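Local atomic coordinates of dihydroneopterin aldolase (Burkholderia thailandensis, PDB entry 3V9O), a protein that belongs to the dihydroneopterin aldolase family, binds guanine and folds as an antiparallel sheet with two helices. Residues 19-24 / 110-115; 23-28 / 55-60. All blocks are in the same frame, centred on the assembly; numbering follows the deposited sequence. Where two conformers were deposited one is given.

In the fold
Of the contacting segments, 19-24 comes first: a beta turn running into strand 22-34, the outermost strand, within this chain, of a four-stranded antiparallel sheet. The chain then returns along strand 47-58, and contact 2 (23-28 / 55-60) closes this short loop by pairing the two strands. Helices 76-87 and 94-106 follow before residues 110-115, leading into strand 113-120, fold back on the opening turn in contact 1, closing a longer loop that encloses the shorter one. Both contacts include Arg-23 and Arg-24, which touch across in contact 2. Strand 47-58 lies between: Asp-21 O meets N of Leu-59, just past its end, and Arg-112 N meets Phe-56 O within it, both probable hydrogen bonds.

Contact 1 of 2, residues 19-24 / 110-115; sequences LADCRR and AVRAVR. With EDO (1,2-ethanediol), chain B.
Arg-112 reaches across to the turn before strand 22-34 with a folded side chain. Its CG is anti to the backbone N (chi1 167°), and bends at chi2 and chi3 bring the guanidinium round to Asp-21, whose side chain it crosses at about a right angle. Arg-112 NH1 gives a hydrogen bond of 2.9 Å, bent to 143° at the hydrogen, to the syn lone pair of Asp-21 OD1, part of a salt bridge; the carboxylate and guanidinium planes are turned 42° apart. The same NH1 also bonds to Arg-18 O, so two acceptors fix this corner of the group. Along its other edge a 1,2-ethanediol, probably from the crystallisation liquor, takes straighter bonds from Arg-112 NE on O2 and Arg-112 NH2 on O1, each at 3.1 Å. Cys-22 SG lies over one guanidinium face, 3.8 Å from Arg-112 NH1. Leu-19 slides past the arginine in the opposite direction, its CD2 meeting Arg-112 CG at 3.8 Å and touching Ala-113 CB. The type I turn from Leu-19 to Cys-22, closed by Cys-22 N to Leu-19 O, presents Leu-19, Asp-21 and Cys-22 to Arg-112. Arg-112 and Ala-113 both face Phe-56 in a classic beta bulge where strand 113-120 begins beside strand 47-58, while Leu-19 and Ala-113 extend the packing to Phe-135 and Ile-137 of strand 127-137.

Contact 2 of 2, residues 23-28 / 55-60; sequences RRLYLR and LFVPLA
Arg-23, with the largest area buried here, leans over the end of strand 47-58. Its CG occupies the crowded position between the backbone N and the carbonyl carbon (chi1 70°), which presses it against Val-57 CG2 at 3.5 Å as the two side chains cross obliquely. The chain then bends at chi3, and Leu-59 CD2 sits over the centre of one guanidinium face, 3.7 Å above its plane; that methyl also touches Arg-23 CB. The polar end is held by other partners: Asp-99 of the second subunit forms a salt bridge with NH1, and Thr-62 O accepts from NH2. Behind these side chains the backbones form a regular antiparallel pair. Arg-23 with Val-57 and Leu-25 with Leu-55 are hydrogen-bonded pairs flanking the non-hydrogen-bonded pair Arg-24 with Phe-56. The bonds in the Leu-25 pair are the straighter, Leu-55 N to Leu-25 O reaching 169° at the hydrogen over 2.8 Å. These are the first two strands of the antiparallel sheet of the dihydroneopterin aldolase fold, and strand 22-34, outermost within its own chain, also pairs antiparallel with a strand of the second subunit, so the sheet continues across the interface. Leu-25 carries its side chain to the same face as Arg-23, with CG anti to the carbonyl carbon, and crosses Val-57 at about a right angle, CG to CG2 4.1 Å. Next to it Leu-55 adds CB against Leu-25 CB, and both leucines pack on Met-78 of helix 76-87; the Leu-25 side chain comes to about 4 Å, nearest atoms, from a bound guanine. On the reverse face Arg-24 runs alongside Phe-56, its CD 3.7 Å from the ring atom CZ of Phe-56, before its guanidinium forms salt bridges with Asp-54 and with Glu-133 of the second subunit.

Contact 1 of 2, residues 19-24 / 110-115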
# COMPACT_ATOMS: atom_id res chain seq x y z
N LEU A 19 -4.62 10.16 14.48
CA LEU A 19 -3.87 8.92 14.67
C LEU A 19 -2.37 9.22 14.83
O LEU A 19 -1.57 8.31 15.01
CB LEU A 19 -4.08 7.99 13.47
CG LEU A 19 -5.51 7.50 13.15
CD1 LEU A 19 -5.49 6.53 11.99
CD2 LEU A 19 -6.09 6.83 14.39
N ALA A 20 -2.00 10.49 14.75
CA ALA A 20 -0.59 10.86 14.84
C ALA A 20 0.06 10.54 16.20
O ALA A 20 1.28 10.45 16.31
CB ALA A 20 -0.40 12.33 14.49
N ASP A 21 -0.76 10.40 17.24
CA ASP A 21 -0.24 10.12 18.55
C ASP A 21 -0.43 8.64 18.89
O ASP A 21 -0.36 8.27 20.06
CB ASP A 21 -0.91 11.02 19.61
CG ASP A 21 -2.43 10.88 19.63
OD1 ASP A 21 -3.02 10.29 18.69
OD2 ASP A 21 -3.05 11.44 20.58
N CYS A 22 -0.66 7.81 17.87
CA CYS A 22 -0.94 6.39 18.03
C CYS A 22 0.19 5.51 17.44
O CYS A 22 0.95 5.95 16.57
CB CYS A 22 -2.22 5.97 17.30
SG CYS A 22 -3.68 6.58 18.18
N ARG A 23 0.32 4.33 17.97
CA ARG A 23 0.99 3.23 17.24
C ARG A 23 -0.05 2.35 16.59
O ARG A 23 -1.25 2.39 16.95
CB ARG A 23 1.90 2.41 18.16
CG ARG A 23 1.16 1.56 19.17
CD ARG A 23 2.16 0.66 19.98
NE ARG A 23 2.99 1.41 20.96
CZ ARG A 23 4.30 1.64 20.85
NH1 ARG A 23 5.00 1.30 19.82
NH2 ARG A 23 4.94 2.21 21.87
N ARG A 24 0.38 1.58 15.62
CA ARG A 24 -0.50 0.64 14.90
C ARG A 24 -0.11 -0.77 15.25
O ARG A 24 1.05 -1.16 15.10
CB ARG A 24 -0.36 0.83 13.40
CG ARG A 24 -1.14 -0.20 12.55
CD ARG A 24 -1.17 0.23 11.07
NE ARG A 24 0.13 0.04 10.41
CZ ARG A 24 0.45 -1.03 9.66
NH1 ARG A 24 -0.43 -2.01 9.47
NH2 ARG A 24 1.66 -1.11 9.09
N ALA A 110 -8.48 1.77 25.34
CA ALA A 110 -7.21 2.22 24.77
C ALA A 110 -7.20 2.09 23.25
O ALA A 110 -6.10 2.27 22.68
CB ALA A 110 -6.06 1.45 25.42
N VAL A 111 -8.33 1.74 22.59
CA VAL A 111 -8.38 1.68 21.14
C VAL A 111 -8.98 3.00 20.62
O VAL A 111 -10.13 3.37 20.97
CB VAL A 111 -9.17 0.46 20.69
CG1 VAL A 111 -9.40 0.47 19.18
CG2 VAL A 111 -8.40 -0.85 21.11
N ARG A 112 -8.24 3.71 19.78
CA ARG A 112 -8.66 4.95 19.13
C ARG A 112 -9.36 4.67 17.82
O ARG A 112 -10.28 5.37 17.42
CB ARG A 112 -7.42 5.78 18.86
CG ARG A 112 -7.55 6.97 17.91
CD ARG A 112 -8.17 8.15 18.64
NE ARG A 112 -7.58 8.47 19.95
CZ ARG A 112 -6.45 9.17 20.13
NH1 ARG A 112 -5.77 9.65 19.08
NH2 ARG A 112 -6.02 9.42 21.37
N ALA A 113 -8.91 3.64 17.07
CA ALA A 113 -9.46 3.35 15.74
C ALA A 113 -9.18 1.92 15.35
O ALA A 113 -8.23 1.32 15.91
CB ALA A 113 -8.87 4.27 14.67
N VAL A 114 -9.95 1.41 14.41
CA VAL A 114 -9.67 0.08 13.89
C VAL A 114 -9.97 0.02 12.40
O VAL A 114 -10.91 0.67 11.90
CB VAL A 114 -10.41 -0.98 14.73
CG1 VAL A 114 -11.89 -0.80 14.62
CG2 VAL A 114 -9.97 -2.41 14.30
N ARG A 115 -9.15 -0.74 11.67
CA ARG A 115 -9.40 -1.04 10.26
C ARG A 115 -9.59 -2.57 10.25
O ARG A 115 -8.71 -3.29 10.79
CB ARG A 115 -8.25 -0.64 9.35
CG ARG A 115 -8.62 -0.89 7.83
CD ARG A 115 -7.45 -0.56 6.89
NE ARG A 115 -6.36 -1.56 7.08
CZ ARG A 115 -6.26 -2.78 6.51
NH1 ARG A 115 -7.19 -3.28 5.67
NH2 ARG A 115 -5.21 -3.55 6.80
C1 EDO B . -7.99 6.68 24.01
O1 EDO B . -7.51 8.00 23.74
C2 EDO B . -8.56 6.09 22.72
O2 EDO B . -9.38 7.03 21.97

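Contact 2 of 2, residues 23-28 / 55-60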
# COMPACT_ATOMS: atom_id res chain seq x y z
N ARG A 23 0.32 4.33 17.97
CA ARG A 23 0.99 3.23 17.24
C ARG A 23 -0.05 2.35 16.59
O ARG A 23 -1.25 2.39 16.95
CB ARG A 23 1.90 2.41 18.16
CG ARG A 23 1.16 1.56 19.17
CD ARG A 23 2.16 0.66 19.98
NE ARG A 23 2.99 1.41 20.96
CZ ARG A 23 4.30 1.64 20.85
NH1 ARG A 23 5.00 1.30 19.82
NH2 ARG A 23 4.94 2.21 21.87
N ARG A 24 0.38 1.58 15.62
CA ARG A 24 -0.50 0.64 14.90
C ARG A 24 -0.11 -0.77 15.25
O ARG A 24 1.05 -1.16 15.10
CB ARG A 24 -0.36 0.83 13.40
CG ARG A 24 -1.14 -0.20 12.55
CD ARG A 24 -1.17 0.23 11.07
NE ARG A 24 0.13 0.04 10.41
CZ ARG A 24 0.45 -1.03 9.66
NH1 ARG A 24 -0.43 -2.01 9.47
NH2 ARG A 24 1.66 -1.11 9.09
N LEU A 25 -1.03 -1.57 15.76
CA LEU A 25 -0.85 -3.01 15.94
C LEU A 25 -1.55 -3.65 14.75
O LEU A 25 -2.59 -3.15 14.33
CB LEU A 25 -1.55 -3.45 17.22
CG LEU A 25 -1.25 -2.64 18.51
CD1 LEU A 25 -2.06 -3.23 19.65
CD2 LEU A 25 0.21 -2.64 18.86
N TYR A 26 -0.98 -4.71 14.19
CA TYR A 26 -1.59 -5.26 12.97
C TYR A 26 -1.49 -6.78 12.98
O TYR A 26 -0.53 -7.40 13.40
CB TYR A 26 -1.00 -4.62 11.70
CG TYR A 26 0.48 -4.81 11.47
CD1 TYR A 26 0.96 -5.93 10.76
CD2 TYR A 26 1.40 -3.85 11.91
CE1 TYR A 26 2.30 -6.06 10.47
CE2 TYR A 26 2.74 -3.98 11.63
CZ TYR A 26 3.22 -5.08 10.93
OH TYR A 26 4.56 -5.15 10.61
N LEU A 27 -2.56 -7.35 12.40
CA LEU A 27 -2.66 -8.80 12.18
C LEU A 27 -2.83 -8.99 10.68
O LEU A 27 -3.79 -8.47 10.05
CB LEU A 27 -3.92 -9.30 12.91
CG LEU A 27 -3.97 -10.83 12.97
CD1 LEU A 27 -2.86 -11.43 13.83
CD2 LEU A 27 -5.38 -11.23 13.52
N ARG A 28 -1.85 -9.65 10.05
CA ARG A 28 -1.86 -9.83 8.60
C ARG A 28 -2.30 -11.22 8.21
O ARG A 28 -1.71 -12.22 8.67
CB ARG A 28 -0.47 -9.55 7.97
CG ARG A 28 -0.53 -9.58 6.46
CD ARG A 28 0.62 -8.91 5.70
NE ARG A 28 1.86 -9.64 5.90
CZ ARG A 28 2.89 -9.22 6.67
NH1 ARG A 28 2.88 -8.05 7.26
NH2 ARG A 28 3.93 -10.00 6.76
N LEU A 55 -5.15 -2.05 14.56
CA LEU A 55 -5.67 -1.41 15.75
C LEU A 55 -4.79 -0.20 16.06
O LEU A 55 -3.55 -0.34 16.15
CB LEU A 55 -5.63 -2.49 16.86
CG LEU A 55 -6.51 -2.41 18.05
CD1 LEU A 55 -7.97 -2.46 17.53
CD2 LEU A 55 -6.23 -3.66 18.89
N PHE A 56 -5.37 0.98 16.23
CA PHE A 56 -4.62 2.23 16.56
C PHE A 56 -4.79 2.51 18.02
O PHE A 56 -5.94 2.71 18.47
CB PHE A 56 -5.02 3.39 15.66
CG PHE A 56 -4.75 3.05 14.19
CD1 PHE A 56 -5.68 2.34 13.41
CD2 PHE A 56 -3.53 3.45 13.67
CE1 PHE A 56 -5.35 1.98 12.07
CE2 PHE A 56 -3.23 3.13 12.35
CZ PHE A 56 -4.14 2.43 11.57
N VAL A 57 -3.68 2.47 18.76
CA VAL A 57 -3.71 2.68 20.21
C VAL A 57 -2.77 3.85 20.58
O VAL A 57 -1.65 3.95 20.00
CB VAL A 57 -3.34 1.35 20.95
CG1 VAL A 57 -4.31 0.26 20.54
CG2 VAL A 57 -1.93 0.87 20.59
N PRO A 58 -3.14 4.73 21.49
CA PRO A 58 -2.29 5.89 21.79
C PRO A 58 -0.92 5.49 22.32
O PRO A 58 -0.82 4.58 23.15
CB PRO A 58 -3.08 6.64 22.90
CG PRO A 58 -4.52 6.27 22.56
CD PRO A 58 -4.48 4.84 22.13
N LEU A 59 0.15 6.15 21.83
CA LEU A 59 1.47 6.00 22.43
C LEU A 59 1.45 6.25 23.91
O LEU A 59 2.14 5.59 24.68
CB LEU A 59 2.47 6.94 21.74
CG LEU A 59 2.67 6.62 20.24
CD1 LEU A 59 3.49 7.69 19.51
CD2 LEU A 59 3.35 5.25 20.06
N ALA A 60 0.67 7.25 24.38
CA ALA A 60 0.71 7.60 25.77
C ALA A 60 0.21 6.46 26.65
O ALA A 60 0.53 6.42 27.85
CB ALA A 60 -0.10 8.88 26.02